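Local coordinates for protein Myo-inositol 2-dehydrogenase (Thermotoga maritima, PDB 3EZY) that catalyses the NAD(+)-dependent oxidation of myo-inositol to scyllo-inosose and probably serves in a myo-inositol degradation pathway, at residues R182-E187 / I241-S246. Sequence-based numbering, arbitrary orientation.
Sequences RYIMGE and IEVFGS
With chi1 near -60° in Ile184, its CG2 methyl lies anti to the backbone N and reaches across to Val243, which is itself turned by a chi1 of -175°, putting CG1 anti to the backbone N, so that CG2 meets Ile184 and CG1 meets Met185. The pair is a worked example of how one branched strand residue can receive two consecutive side chains from the end of a helix. The methyl-to-methyl approach is tight, 3.5 Å from Ile184 CG2 to Val243 CG2. Met185 arrives differently: the bend at chi2 brings the sulfur round toward the strand although its CB does not point there, and SD rests 4.0 Å from Val243 CG1. Ile184 and Met185 each slide past Val243, running in the opposite direction to it, and no hydrogen bond crosses between the two backbones, whose nearest CA atoms, those of Met185 and Val243, are 8.5 Å apart. Just beyond, Gly186 takes up positive phi as the chain leaves the helix, while its N still donates a hydrogen bond to Arg182 O. Helix 128-138 adds Leu133 to Ile184 and Val137 to Val243, and Pro145 and Leu148 of the adjoining strand touch both Met185 and Val243. The strand's other face turns to a second subunit, where Glu242 forms salt bridges with Arg153 and Arg240 of that chain. Helices 174-185 and 128-138 packed on one face of a mixed sheet, with the other face given to a subunit interface, are characteristic of the C-terminal alpha/beta domain of Gfo/Idh/MocA dehydrogenases.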
# COMPACT_ATOMS: atom_id res chain seq x y z
N ARG A 182 -7.24 26.76 5.48
CA ARG A 182 -8.31 27.60 4.99
C ARG A 182 -8.71 27.14 3.59
O ARG A 182 -9.88 27.06 3.28
CB ARG A 182 -7.86 29.07 4.91
CG ARG A 182 -7.57 29.67 6.29
CD ARG A 182 -7.16 31.16 6.19
NE ARG A 182 -8.21 31.98 5.60
CZ ARG A 182 -8.17 32.56 4.41
NH1 ARG A 182 -7.12 32.40 3.61
NH2 ARG A 182 -9.22 33.29 4.00
N TYR A 183 -7.71 26.86 2.75
CA TYR A 183 -7.97 26.46 1.38
C TYR A 183 -8.72 25.12 1.30
O TYR A 183 -9.66 24.98 0.52
CB TYR A 183 -6.63 26.29 0.72
CG TYR A 183 -6.61 25.76 -0.68
CD1 TYR A 183 -7.22 26.45 -1.75
CD2 TYR A 183 -5.87 24.62 -0.96
CE1 TYR A 183 -7.13 25.96 -3.04
CE2 TYR A 183 -5.78 24.13 -2.23
CZ TYR A 183 -6.41 24.79 -3.25
OH TYR A 183 -6.27 24.25 -4.49
N ILE A 184 -8.30 24.16 2.12
CA ILE A 184 -8.94 22.84 2.10
C ILE A 184 -10.34 22.88 2.73
O ILE A 184 -11.27 22.28 2.21
CB ILE A 184 -8.13 21.77 2.88
CG1 ILE A 184 -6.71 21.58 2.29
CG2 ILE A 184 -8.93 20.43 3.02
CD1 ILE A 184 -6.64 21.10 0.89
N MET A 185 -10.49 23.58 3.85
CA MET A 185 -11.74 23.50 4.61
C MET A 185 -12.82 24.47 4.14
O MET A 185 -13.99 24.28 4.47
CB MET A 185 -11.51 23.65 6.11
CG MET A 185 -10.68 22.48 6.74
SD MET A 185 -11.36 20.78 6.70
CE MET A 185 -12.09 20.89 8.33
N GLY A 186 -12.43 25.49 3.38
CA GLY A 186 -13.38 26.39 2.76
C GLY A 186 -14.07 27.29 3.78
O GLY A 186 -15.13 27.83 3.51
N GLU A 187 -13.45 27.45 4.95
CA GLU A 187 -14.00 28.34 5.97
C GLU A 187 -12.89 28.86 6.84
O GLU A 187 -11.74 28.38 6.77
CB GLU A 187 -15.03 27.65 6.86
CG GLU A 187 -14.49 26.38 7.49
CD GLU A 187 -15.41 25.79 8.55
OE1 GLU A 187 -16.01 26.57 9.34
OE2 GLU A 187 -15.47 24.54 8.64
N ILE A 241 -1.91 15.36 4.24
CA ILE A 241 -3.16 16.02 4.64
C ILE A 241 -4.25 14.97 4.73
O ILE A 241 -4.37 14.11 3.86
CB ILE A 241 -3.60 17.09 3.59
CG1 ILE A 241 -2.54 18.20 3.50
CG2 ILE A 241 -5.01 17.62 3.99
CD1 ILE A 241 -2.72 19.24 2.30
N GLU A 242 -5.04 15.02 5.81
CA GLU A 242 -6.22 14.19 5.88
C GLU A 242 -7.43 15.04 6.28
O GLU A 242 -7.33 15.94 7.14
CB GLU A 242 -6.00 13.03 6.88
CG GLU A 242 -7.25 12.29 7.18
CD GLU A 242 -7.09 11.41 8.41
OE1 GLU A 242 -5.93 11.02 8.70
OE2 GLU A 242 -8.12 11.15 9.05
N VAL A 243 -8.56 14.75 5.66
CA VAL A 243 -9.85 15.33 6.09
C VAL A 243 -10.85 14.22 6.42
O VAL A 243 -11.15 13.34 5.58
CB VAL A 243 -10.48 16.30 5.03
CG1 VAL A 243 -11.80 16.99 5.59
CG2 VAL A 243 -9.47 17.37 4.60
N PHE A 244 -11.42 14.29 7.61
CA PHE A 244 -12.42 13.32 8.00
C PHE A 244 -13.76 14.05 8.12
O PHE A 244 -13.82 15.12 8.72
CB PHE A 244 -12.04 12.71 9.33
CG PHE A 244 -13.16 11.99 10.02
CD1 PHE A 244 -13.51 10.70 9.62
CD2 PHE A 244 -13.82 12.57 11.10
CE1 PHE A 244 -14.55 10.01 10.28
CE2 PHE A 244 -14.87 11.89 11.75
CZ PHE A 244 -15.23 10.62 11.33
N GLY A 245 -14.81 13.48 7.55
CA GLY A 245 -16.13 14.12 7.60
C GLY A 245 -17.27 13.14 7.73
O GLY A 245 -17.05 11.93 7.91
N SER A 246 -18.51 13.64 7.60
CA SER A 246 -19.69 12.81 7.86
C SER A 246 -19.85 11.63 6.87
O SER A 246 -20.58 10.66 7.17
CB SER A 246 -20.97 13.69 7.87
OG SER A 246 -21.14 14.22 6.57